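Local coordinates for putative glycosyltransferase (GalT1) (Streptococcus parasanguinis FW213, PDB 5HEA), which probably transfers a sugar from a nucleotide-activated donor, the chain being the C-terminal part of a longer protein and including its GT-A-type glycosyltransferase family 2 region, at residues A[181-184]-A[189-192]; A[74-79]-A[90-95]; A[194-199]-A[238-243]. All blocks are in the same frame, centred on the assembly; numbering follows the deposited sequence.

Interaction 1 of 3, residues A[181-184]-A[189-192]; sequences IRFP and REDD
Phe183 meets the Glu190 backbone with its ring edge, while the Asp191 carboxylate comes in obliquely; together they form the tightly packed part of the contact. The CA atoms of Phe183 and Glu190 are 5.8 Å apart, closer than any other pair across the segments. Ring atom CD2 of Phe183 stands 3.6 Å from Glu190 O, with the oxygen near the ring plane, where the weakly positive hydrogens of the rim can face it. Next to it, Phe183 CE2 lies 3.4 Å from Asp191 OD1, the carboxylate plane being turned 60° from that of the ring. Glu190 CG adds an aliphatic touch, 4.0 Å from Phe183 CD2. With chi1 at 65° and a bend at chi2, the Glu190 chain brushes the ring with its methylenes and then carries the carboxylate away, to a salt bridge between OE2 and Arg76 NH1. That arginine also forms a cation-pi pair with Phe183, while Glu190 O accepts a hydrogen bond from Thr194 OG1.

Packing slackens at Pro184, whose CD reaches Glu190 O at 4.0 Å. On the far side Arg189 directs its CB away; partly exposed, it bridges through NH1 to OD2 of Asp192 at 3.4 Å, and through NE to Asp229. The contact belongs to the loop between strand 171-174 and helix 195-201, and its Glu190-Asp191 pair is consistent with the acidic ED motif at the active site of many inverting GT-A family 2 enzymes.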
ATOM      1  N   ILE A 181      15.655   5.199  28.079  1.00 26.17           N
ATOM      2  CA  ILE A 181      14.372   5.887  27.988  1.00 23.15           C
ATOM      3  C   ILE A 181      14.269   6.707  26.705  1.00 29.43           C
ATOM      4  O   ILE A 181      15.086   7.604  26.467  1.00 33.45           O
ATOM      5  CB  ILE A 181      14.117   6.798  29.231  1.00 22.55           C
ATOM      6  CG1 ILE A 181      13.926   5.939  30.491  1.00 24.55           C
ATOM      7  CG2 ILE A 181      12.878   7.640  29.006  1.00 25.44           C
ATOM      8  CD1 ILE A 181      13.785   6.743  31.788  1.00 22.47           C
ATOM      9  N   ARG A 182      13.267   6.394  25.883  1.00 26.18           N
ATOM     10  CA  ARG A 182      12.991   7.130  24.644  1.00 24.91           C
ATOM     11  C   ARG A 182      11.495   7.301  24.492  1.00 29.25           C
ATOM     12  O   ARG A 182      10.719   6.513  25.041  1.00 23.54           O
ATOM     13  CB  ARG A 182      13.558   6.382  23.415  1.00 25.85           C
ATOM     14  CG  ARG A 182      15.097   6.357  23.343  1.00 31.37           C
ATOM     15  CD  ARG A 182      15.684   7.773  23.301  1.00 36.40           C
ATOM     16  NE  ARG A 182      17.141   7.790  23.147  1.00 35.05           N
ATOM     17  CZ  ARG A 182      18.009   7.742  24.157  1.00 41.07           C
ATOM     18  NH1 ARG A 182      17.583   7.656  25.417  1.00 29.43           N
ATOM     19  NH2 ARG A 182      19.313   7.774  23.907  1.00 42.05           N
ATOM     20  N   PHE A 183      11.090   8.339  23.758  1.00 18.43           N
ATOM     21  CA  PHE A 183       9.686   8.538  23.439  1.00 20.44           C
ATOM     22  C   PHE A 183       9.289   7.485  22.398  1.00 23.59           C
ATOM     23  O   PHE A 183      10.055   7.212  21.485  1.00 24.72           O
ATOM     24  CB  PHE A 183       9.447   9.948  22.895  1.00 17.88           C
ATOM     25  CG  PHE A 183       9.713  11.042  23.911  1.00 22.15           C
ATOM     26  CD1 PHE A 183      11.003  11.507  24.127  1.00 21.34           C
ATOM     27  CD2 PHE A 183       8.676  11.575  24.667  1.00 23.00           C
ATOM     28  CE1 PHE A 183      11.264  12.505  25.079  1.00 24.18           C
ATOM     29  CE2 PHE A 183       8.926  12.573  25.623  1.00 25.16           C
ATOM     30  CZ  PHE A 183      10.224  13.033  25.819  1.00 22.10           C
ATOM     31  N   PRO A 184       8.088   6.903  22.538  1.00 32.57           N
ATOM     32  CA  PRO A 184       7.546   5.896  21.609  1.00 34.30           C
ATOM     33  C   PRO A 184       7.194   6.457  20.229  1.00 30.08           C
ATOM     34  O   PRO A 184       6.511   7.470  20.125  1.00 29.44           O
ATOM     35  CB  PRO A 184       6.275   5.417  22.321  1.00 38.82           C
ATOM     36  CG  PRO A 184       5.895   6.564  23.205  1.00 38.96           C
ATOM     37  CD  PRO A 184       7.206   7.101  23.698  1.00 28.07           C
ATOM     38  N   ARG A 189       0.416  11.391  22.562  1.00 46.46           N
ATOM     39  CA  ARG A 189       0.508  11.199  24.013  1.00 45.71           C
ATOM     40  C   ARG A 189       1.857  10.539  24.315  1.00 35.18           C
ATOM     41  O   ARG A 189       1.949   9.550  25.044  1.00 35.75           O
ATOM     42  CB  ARG A 189      -0.655  10.343  24.532  1.00 49.16           C
ATOM     43  CG  ARG A 189      -2.037  10.910  24.258  1.00 54.82           C
ATOM     44  CD  ARG A 189      -2.258  12.204  25.025  1.00 70.89           C
ATOM     45  NE  ARG A 189      -3.653  12.371  25.431  1.00 79.31           N
ATOM     46  CZ  ARG A 189      -4.129  12.043  26.630  1.00 81.00           C
ATOM     47  NH1 ARG A 189      -3.324  11.529  27.557  1.00 77.96           N
ATOM     48  NH2 ARG A 189      -5.412  12.233  26.903  1.00 80.25           N
ATOM     49  N   GLU A 190       2.906  11.065  23.696  1.00 30.20           N
ATOM     50  CA  GLU A 190       4.219  10.457  23.827  1.00 35.83           C
ATOM     51  C   GLU A 190       4.846  10.882  25.155  1.00 36.62           C
ATOM     52  O   GLU A 190       5.548  10.084  25.791  1.00 27.60           O
ATOM     53  CB  GLU A 190       5.113  10.787  22.622  1.00 45.44           C
ATOM     54  CG  GLU A 190       5.488  12.274  22.431  1.00 50.74           C
ATOM     55  CD  GLU A 190       4.455  13.111  21.648  1.00 61.17           C
ATOM     56  OE1 GLU A 190       3.331  12.635  21.356  1.00 48.82           O
ATOM     57  OE2 GLU A 190       4.777  14.278  21.320  1.00 71.64           O
ATOM     58  N   ASP A 191       4.553  12.124  25.566  1.00 32.14           N
ATOM     59  CA  ASP A 191       4.949  12.678  26.877  1.00 44.94           C
ATOM     60  C   ASP A 191       4.347  11.850  28.005  1.00 39.81           C
ATOM     61  O   ASP A 191       5.029  11.518  28.987  1.00 28.44           O
ATOM     62  CB  ASP A 191       4.459  14.133  27.058  1.00 52.83           C
ATOM     63  CG  ASP A 191       5.263  15.151  26.251  1.00 59.05           C
ATOM     64  OD1 ASP A 191       6.290  14.761  25.654  1.00 55.72           O
ATOM     65  OD2 ASP A 191       4.868  16.352  26.225  1.00 59.91           O
ATOM     66  N   ASP A 192       3.056  11.549  27.846  1.00 29.42           N
ATOM     67  CA  ASP A 192       2.269  10.729  28.772  1.00 23.72           C
ATOM     68  C   ASP A 192       2.945   9.363  29.018  1.00 23.97           C
ATOM     69  O   ASP A 192       2.935   8.850  30.135  1.00 26.71           O
ATOM     70  CB  ASP A 192       0.861  10.564  28.172  1.00 34.61           C
ATOM     71  CG  ASP A 192      -0.114   9.788  29.072  1.00 31.83           C
ATOM     72  OD1 ASP A 192       0.005   9.796  30.315  1.00 32.70           O
ATOM     73  OD2 ASP A 192      -1.041   9.187  28.506  1.00 34.07           O
TER

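Interaction 2 of 3, residues A[74-79]-A[90-95]; sequences AARNAG and FVDSDD
A contact of aliphatic-on-ring packing plus a long, water-bridged ion pair joins Arg76 on helix 72-82 to Phe90, the last residue of strand 87-90, and Asp92 in the loop that follows. The arginine runs extended from CG to NE and passes the phenylalanine obliquely: Arg76 CD lies 4.0 Å from Phe90 CD1, and the guanidinium and ring planes are nearly perpendicular (87°). Further out, Asp92 OD1 sits at the guanidinium edge, close to its plane. The direct salt bridge is long, with Arg76 NH2 and Asp92 OD1 3.7 Å apart, and a water bridges the same two groups in parallel: it accepts from Arg76 NE at 3.0 Å and donates to Asp92 OD1 at 2.6 Å. Sequence and position are consistent with Asp92-Ser93-Asp94 being the DXD motif of the GT-A fold, which in relatives usually contributes to binding a metal and the nucleotide-sugar. A type I turn from Asp92 to Asp95 shapes it, closed by Asp95 N donating to Asp92 O at 3.1 Å. Chi1 of Asp92 (-73°) places CG beside its backbone N and brings OD1 nearer to the helix. The stronger partner of Arg76 is Glu190, held through NH1, and Phe183 packs edge-to-face with Phe90.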
ATOM      1  N   ALA A  74      10.099  11.004  17.449  1.00 23.60           N
ATOM      2  CA  ALA A  74      11.364  10.828  16.760  1.00 25.65           C
ATOM      3  C   ALA A  74      12.216  12.085  16.847  1.00 20.90           C
ATOM      4  O   ALA A  74      13.437  12.001  16.994  1.00 25.23           O
ATOM      5  CB  ALA A  74      11.134  10.432  15.302  1.00 24.30           C
ATOM      6  N   ALA A  75      11.583  13.250  16.757  1.00 25.02           N
ATOM      7  CA  ALA A  75      12.313  14.510  16.870  1.00 23.90           C
ATOM      8  C   ALA A  75      12.963  14.659  18.250  1.00 27.06           C
ATOM      9  O   ALA A  75      14.124  15.056  18.365  1.00 23.95           O
ATOM     10  CB  ALA A  75      11.387  15.699  16.579  1.00 27.20           C
ATOM     11  N   ARG A  76      12.220  14.350  19.305  1.00 23.28           N
ATOM     12  CA  ARG A  76      12.785  14.475  20.651  1.00 21.11           C
ATOM     13  C   ARG A  76      13.902  13.453  20.871  1.00 23.51           C
ATOM     14  O   ARG A  76      14.925  13.766  21.471  1.00 24.43           O
ATOM     15  CB  ARG A  76      11.707  14.313  21.723  1.00 24.38           C
ATOM     16  CG  ARG A  76      10.670  15.424  21.722  1.00 26.63           C
ATOM     17  CD  ARG A  76       9.858  15.412  23.008  1.00 37.27           C
ATOM     18  NE  ARG A  76       8.812  16.431  23.011  1.00 50.05           N
ATOM     19  CZ  ARG A  76       7.540  16.168  22.745  1.00 55.15           C
ATOM     20  NH1 ARG A  76       7.187  14.927  22.470  1.00 62.40           N
ATOM     21  NH2 ARG A  76       6.626  17.130  22.756  1.00 59.31           N
ATOM     22  N   ASN A  77      13.702  12.229  20.387  1.00 21.79           N
ATOM     23  CA  ASN A  77      14.716  11.183  20.541  1.00 20.85           C
ATOM     24  C   ASN A  77      16.028  11.578  19.846  1.00 20.40           C
ATOM     25  O   ASN A  77      17.111  11.280  20.343  1.00 22.23           O
ATOM     26  CB  ASN A  77      14.209   9.829  20.011  1.00 25.53           C
ATOM     27  CG  ASN A  77      13.074   9.246  20.852  1.00 29.66           C
ATOM     28  OD1 ASN A  77      12.928   9.571  22.030  1.00 23.04           O
ATOM     29  ND2 ASN A  77      12.274   8.357  20.247  1.00 22.02           N
ATOM     30  N   ALA A  78      15.924  12.266  18.710  1.00 24.04           N
ATOM     31  CA  ALA A  78      17.104  12.763  18.006  1.00 29.26           C
ATOM     32  C   ALA A  78      17.801  13.807  18.864  1.00 26.71           C
ATOM     33  O   ALA A  78      19.032  13.855  18.935  1.00 27.76           O
ATOM     34  CB  ALA A  78      16.719  13.366  16.635  1.00 24.17           C
ATOM     35  N   GLY A  79      17.001  14.645  19.515  1.00 24.36           N
ATOM     36  CA  GLY A  79      17.531  15.651  20.420  1.00 24.50           C
ATOM     37  C   GLY A  79      18.301  15.025  21.576  1.00 25.49           C
ATOM     38  O   GLY A  79      19.401  15.463  21.916  1.00 27.11           O
ATOM     39  N   PHE A  90      13.205  20.262  27.830  1.00 19.60           N
ATOM     40  CA  PHE A  90      12.436  20.324  26.583  1.00 24.07           C
ATOM     41  C   PHE A  90      11.675  21.644  26.529  1.00 27.11           C
ATOM     42  O   PHE A  90      11.151  22.085  27.541  1.00 23.82           O
ATOM     43  CB  PHE A  90      11.436  19.156  26.498  1.00 17.11           C
ATOM     44  CG  PHE A  90      12.091  17.799  26.460  1.00 24.43           C
ATOM     45  CD1 PHE A  90      12.572  17.282  25.266  1.00 25.22           C
ATOM     46  CD2 PHE A  90      12.242  17.051  27.623  1.00 22.44           C
ATOM     47  CE1 PHE A  90      13.195  16.036  25.230  1.00 23.58           C
ATOM     48  CE2 PHE A  90      12.860  15.804  27.594  1.00 19.79           C
ATOM     49  CZ  PHE A  90      13.345  15.304  26.399  1.00 22.07           C
ATOM     50  N   VAL A  91      11.631  22.278  25.361  1.00 21.88           N
ATOM     51  CA  VAL A  91      10.801  23.469  25.166  1.00 20.63           C
ATOM     52  C   VAL A  91      10.043  23.278  23.851  1.00 27.44           C
ATOM     53  O   VAL A  91      10.646  22.949  22.831  1.00 25.76           O
ATOM     54  CB  VAL A  91      11.647  24.766  25.083  1.00 23.21           C
ATOM     55  CG1 VAL A  91      10.773  25.957  24.674  1.00 22.28           C
ATOM     56  CG2 VAL A  91      12.320  25.057  26.408  1.00 25.76           C
ATOM     57  N   ASP A  92       8.726  23.446  23.870  1.00 21.44           N
ATOM     58  CA  ASP A  92       7.945  23.368  22.637  1.00 22.44           C
ATOM     59  C   ASP A  92       8.047  24.680  21.872  1.00 24.05           C
ATOM     60  O   ASP A  92       8.035  25.747  22.465  1.00 22.96           O
ATOM     61  CB  ASP A  92       6.487  23.027  22.921  1.00 26.48           C
ATOM     62  CG  ASP A  92       6.308  21.573  23.322  1.00 47.15           C
ATOM     63  OD1 ASP A  92       7.226  20.750  23.047  1.00 47.98           O
ATOM     64  OD2 ASP A  92       5.252  21.253  23.907  1.00 51.11           O
ATOM     65  N   SER A  93       8.140  24.591  20.551  1.00 19.13           N
ATOM     66  CA  SER A  93       8.462  25.773  19.756  1.00 26.45           C
ATOM     67  C   SER A  93       7.266  26.724  19.588  1.00 30.20           C
ATOM     68  O   SER A  93       7.427  27.831  19.075  1.00 32.25           O
ATOM     69  CB  SER A  93       9.077  25.352  18.415  1.00 25.27           C
ATOM     70  OG  SER A  93       8.367  24.271  17.846  1.00 28.33           O
ATOM     71  N   ASP A  94       6.086  26.283  20.043  1.00 29.10           N
ATOM     72  CA  ASP A  94       4.867  27.106  20.139  1.00 28.06           C
ATOM     73  C   ASP A  94       4.852  28.026  21.357  1.00 27.86           C
ATOM     74  O   ASP A  94       4.013  28.929  21.455  1.00 26.04           O
ATOM     75  CB  ASP A  94       3.655  26.200  20.341  1.00 40.37           C
ATOM     76  CG  ASP A  94       3.244  25.496  19.095  1.00 54.47           C
ATOM     77  OD1 ASP A  94       3.460  26.059  18.008  1.00 67.66           O
ATOM     78  OD2 ASP A  94       2.691  24.384  19.201  1.00 55.13           O
ATOM     79  N   ASP A  95       5.749  27.763  22.298  1.00 26.00           N
ATOM     80  CA  ASP A  95       5.708  28.375  23.625  1.00 23.16           C
ATOM     81  C   ASP A  95       6.851  29.356  23.855  1.00 22.19           C
ATOM     82  O   ASP A  95       7.674  29.562  22.969  1.00 25.77           O
ATOM     83  CB  ASP A  95       5.748  27.271  24.689  1.00 22.60           C
ATOM     84  CG  ASP A  95       4.583  26.299  24.562  1.00 28.49           C
ATOM     85  OD1 ASP A  95       3.494  26.736  24.114  1.00 28.53           O
ATOM     86  OD2 ASP A  95       4.748  25.102  24.914  1.00 29.76           O
TER
HETATM   87  O   HOH W   1       9.354  19.389  23.518  1.00 39.44           O

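Interaction 3 of 3, residues A[194-199]-A[238-243]; sequences TIYRLY and AEERIA
Two helical segments approach most closely at Tyr196 and Arg241, whose CA atoms are 8.3 Å apart, a spacing that the tyrosine ring and the arginine chain bridge. The first segment includes the start of helix 195-201, with Thr194 at its N-cap position, and the second lies within helix 231-247. This is helix-to-helix packing, joining the helix that follows the sheet strand 171-174 to the C-terminal helices of the chain, where Ala238 and Ile242 continue the layer onto helix 253-272.

Tyr196 points at the second helix, and Arg241 lies across one face of its ring. Arg241 CD sits 3.9 Å from the ring centroid and only 10° off the normal, which meets the geometry of a CH-pi contact. The Arg241 chain bends at chi3 (52°), which swings the guanidinium back over the ring; its plane stands almost perpendicular to that of the ring, at 89°. Its CZ remains above the face at 5.0 Å from the centroid, a cation-pi pair made through the edge of the guanidinium, with Arg241 NH1 3.5 Å from Tyr196 CD1. The guanidinium is also fixed from outside, NE by Gln255 OE1 and NH2 by Asp192 OD1. On the opposite face, Arg197 CG lies 3.7 Å above the Tyr196 ring plane, offset toward the rim, so the ring is sandwiched between two arginine chains.

Glu240 is extended beyond CG, and its OE2 forms a salt bridge with Lys285 of the second subunit. The other oxygen works through water: Tyr196 OH donates to one at 2.7 Å, and that water donates to Glu240 OE1 at 2.6 Å.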
ATOM      1  N   THR A 194       6.180   8.703  28.751  1.00 20.02           N
ATOM      2  CA  THR A 194       7.632   8.803  28.916  1.00 19.62           C
ATOM      3  C   THR A 194       8.123   9.536  30.172  1.00 21.38           C
ATOM      4  O   THR A 194       9.033   9.058  30.850  1.00 25.80           O
ATOM      5  CB  THR A 194       8.286   9.456  27.648  1.00 24.01           C
ATOM      6  OG1 THR A 194       7.859   8.755  26.474  1.00 23.15           O
ATOM      7  CG2 THR A 194       9.815   9.398  27.727  1.00 19.06           C
ATOM      8  N   ILE A 195       7.544  10.700  30.460  1.00 21.43           N
ATOM      9  CA  ILE A 195       8.065  11.578  31.511  1.00 19.64           C
ATOM     10  C   ILE A 195       8.117  10.860  32.857  1.00 24.50           C
ATOM     11  O   ILE A 195       9.132  10.899  33.552  1.00 22.08           O
ATOM     12  CB  ILE A 195       7.266  12.906  31.590  1.00 24.32           C
ATOM     13  CG1 ILE A 195       7.473  13.708  30.304  1.00 27.18           C
ATOM     14  CG2 ILE A 195       7.720  13.752  32.773  1.00 28.84           C
ATOM     15  CD1 ILE A 195       8.962  13.969  29.986  1.00 27.47           C
ATOM     16  N   TYR A 196       7.046  10.157  33.203  1.00 22.50           N
ATOM     17  CA  TYR A 196       7.002   9.472  34.499  1.00 22.26           C
ATOM     18  C   TYR A 196       8.112   8.435  34.668  1.00 25.25           C
ATOM     19  O   TYR A 196       8.573   8.184  35.789  1.00 27.43           O
ATOM     20  CB  TYR A 196       5.625   8.852  34.750  1.00 19.06           C
ATOM     21  CG  TYR A 196       5.392   7.538  34.046  1.00 20.71           C
ATOM     22  CD1 TYR A 196       4.980   7.502  32.723  1.00 19.12           C
ATOM     23  CD2 TYR A 196       5.556   6.332  34.717  1.00 30.47           C
ATOM     24  CE1 TYR A 196       4.753   6.293  32.075  1.00 22.87           C
ATOM     25  CE2 TYR A 196       5.331   5.117  34.080  1.00 31.84           C
ATOM     26  CZ  TYR A 196       4.931   5.106  32.760  1.00 31.63           C
ATOM     27  OH  TYR A 196       4.713   3.905  32.122  1.00 27.73           O
ATOM     28  N   ARG A 197       8.561   7.833  33.569  1.00 21.57           N
ATOM     29  CA  ARG A 197       9.663   6.880  33.677  1.00 22.69           C
ATOM     30  C   ARG A 197      10.964   7.558  34.120  1.00 24.38           C
ATOM     31  O   ARG A 197      11.753   6.979  34.863  1.00 21.79           O
ATOM     32  CB  ARG A 197       9.836   6.085  32.381  1.00 24.40           C
ATOM     33  CG  ARG A 197       8.583   5.276  32.031  1.00 24.11           C
ATOM     34  CD  ARG A 197       8.790   4.397  30.822  1.00 29.25           C
ATOM     35  NE  ARG A 197       8.447   5.065  29.565  1.00 30.83           N
ATOM     36  CZ  ARG A 197       9.260   5.140  28.511  1.00 41.96           C
ATOM     37  NH1 ARG A 197      10.476   4.603  28.580  1.00 39.40           N
ATOM     38  NH2 ARG A 197       8.864   5.741  27.382  1.00 24.89           N
ATOM     39  N   LEU A 198      11.186   8.791  33.681  1.00 23.41           N
ATOM     40  CA  LEU A 198      12.314   9.572  34.198  1.00 23.50           C
ATOM     41  C   LEU A 198      12.201   9.831  35.704  1.00 22.47           C
ATOM     42  O   LEU A 198      13.187   9.711  36.446  1.00 25.38           O
ATOM     43  CB  LEU A 198      12.413  10.897  33.450  1.00 24.95           C
ATOM     44  CG  LEU A 198      12.752  10.728  31.973  1.00 23.17           C
ATOM     45  CD1 LEU A 198      12.408  12.014  31.214  1.00 22.69           C
ATOM     46  CD2 LEU A 198      14.239  10.398  31.841  1.00 22.61           C
ATOM     47  N   TYR A 199      11.002  10.180  36.161  1.00 21.23           N
ATOM     48  CA  TYR A 199      10.766  10.363  37.601  1.00 22.46           C
ATOM     49  C   TYR A 199      11.158   9.101  38.395  1.00 26.89           C
ATOM     50  O   TYR A 199      11.802   9.167  39.458  1.00 22.12           O
ATOM     51  CB  TYR A 199       9.289  10.643  37.868  1.00 18.66           C
ATOM     52  CG  TYR A 199       8.716  11.925  37.323  1.00 20.35           C
ATOM     53  CD1 TYR A 199       9.490  13.066  37.186  1.00 26.05           C
ATOM     54  CD2 TYR A 199       7.367  11.996  36.976  1.00 18.45           C
ATOM     55  CE1 TYR A 199       8.938  14.243  36.692  1.00 27.86           C
ATOM     56  CE2 TYR A 199       6.809  13.163  36.475  1.00 20.72           C
ATOM     57  CZ  TYR A 199       7.597  14.274  36.338  1.00 23.73           C
ATOM     58  OH  TYR A 199       7.042  15.427  35.867  1.00 24.67           O
ATOM     59  N   ALA A 238      -1.964   4.577  30.416  1.00 21.03           N
ATOM     60  CA  ALA A 238      -2.402   4.473  31.811  1.00 22.44           C
ATOM     61  C   ALA A 238      -2.276   3.028  32.347  1.00 20.81           C
ATOM     62  O   ALA A 238      -1.907   2.811  33.505  1.00 20.14           O
ATOM     63  CB  ALA A 238      -3.844   4.992  31.965  1.00 19.87           C
ATOM     64  N   GLU A 239      -2.577   2.049  31.501  1.00 19.10           N
ATOM     65  CA  GLU A 239      -2.450   0.631  31.882  1.00 19.59           C
ATOM     66  C   GLU A 239      -0.996   0.224  32.096  1.00 21.89           C
ATOM     67  O   GLU A 239      -0.653  -0.406  33.085  1.00 19.95           O
ATOM     68  CB  GLU A 239      -3.120  -0.263  30.832  1.00 20.12           C
ATOM     69  CG  GLU A 239      -4.645  -0.153  30.900  1.00 22.94           C
ATOM     70  CD  GLU A 239      -5.358  -0.679  29.666  1.00 26.58           C
ATOM     71  OE1 GLU A 239      -4.676  -1.019  28.674  1.00 27.24           O
ATOM     72  OE2 GLU A 239      -6.612  -0.753  29.697  1.00 23.66           O
ATOM     73  N   GLU A 240      -0.137   0.601  31.162  1.00 21.89           N
ATOM     74  CA  GLU A 240       1.303   0.389  31.307  1.00 21.70           C
ATOM     75  C   GLU A 240       1.849   1.029  32.601  1.00 23.57           C
ATOM     76  O   GLU A 240       2.617   0.415  33.353  1.00 23.71           O
ATOM     77  CB  GLU A 240       1.980   0.982  30.065  1.00 23.03           C
ATOM     78  CG  GLU A 240       3.498   0.901  29.980  1.00 27.78           C
ATOM     79  CD  GLU A 240       3.995   1.516  28.670  1.00 39.59           C
ATOM     80  OE1 GLU A 240       3.610   2.674  28.338  1.00 33.88           O
ATOM     81  OE2 GLU A 240       4.738   0.825  27.948  1.00 42.53           O
ATOM     82  N   ARG A 241       1.434   2.261  32.875  1.00 20.57           N
ATOM     83  CA  ARG A 241       1.925   2.978  34.055  1.00 20.85           C
ATOM     84  C   ARG A 241       1.456   2.339  35.375  1.00 26.17           C
ATOM     85  O   ARG A 241       2.237   2.206  36.333  1.00 20.40           O
ATOM     86  CB  ARG A 241       1.532   4.461  33.990  1.00 24.23           C
ATOM     87  CG  ARG A 241       1.765   5.238  35.291  1.00 23.03           C
ATOM     88  CD  ARG A 241       1.674   6.757  35.067  1.00 26.79           C
ATOM     89  NE  ARG A 241       0.450   7.199  34.396  1.00 25.70           N
ATOM     90  CZ  ARG A 241       0.419   7.721  33.169  1.00 34.57           C
ATOM     91  NH1 ARG A 241       1.546   7.862  32.485  1.00 26.86           N
ATOM     92  NH2 ARG A 241      -0.733   8.118  32.623  1.00 25.95           N
ATOM     93  N   ILE A 242       0.189   1.939  35.429  1.00 19.62           N
ATOM     94  CA  ILE A 242      -0.308   1.213  36.599  1.00 19.13           C
ATOM     95  C   ILE A 242       0.473  -0.078  36.810  1.00 25.12           C
ATOM     96  O   ILE A 242       0.882  -0.380  37.930  1.00 21.82           O
ATOM     97  CB  ILE A 242      -1.828   0.928  36.508  1.00 20.88           C
ATOM     98  CG1 ILE A 242      -2.602   2.237  36.712  1.00 26.51           C
ATOM     99  CG2 ILE A 242      -2.249  -0.143  37.549  1.00 20.63           C
ATOM    100  CD1 ILE A 242      -4.035   2.199  36.192  1.00 24.82           C
ATOM    101  N   ALA A 243       0.705  -0.832  35.733  1.00 17.75           N
ATOM    102  CA  ALA A 243       1.422  -2.100  35.864  1.00 19.47           C
ATOM    103  C   ALA A 243       2.857  -1.911  36.370  1.00 25.38           C
ATOM    104  O   ALA A 243       3.363  -2.714  37.154  1.00 24.19           O
ATOM    105  CB  ALA A 243       1.422  -2.869  34.527  1.00 21.78           C
TER
HETATM  106  O   HOH W   2       2.957   4.501  30.111  1.00 32.07           O

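All three contacts are buried, but interactions 1 and 2 lie nearer the centre of the chain (about 9 Å between centres) than interaction 3 (about 13 Å). Interactions 1 and 2 meet directly: Glu190 OE2 takes a salt bridge from Arg76 NH1 at 2.7 Å, so Arg76 lies between the likely ED and DXD motifs, tied closely to the first and loosely to the second. Interaction 1 also meets interaction 3, where Asp192 OD1 pairs with Arg241 NH2 at 2.9 Å. The 181-192 loop is thus the middle piece. Chemistry shifts from a long, water-assisted ion pair in interaction 2, through a ring against carbonyl and carboxylate in interaction 1, to arginine over a tyrosine face in interaction 3. Interactions 1 and 3 also border the second subunit.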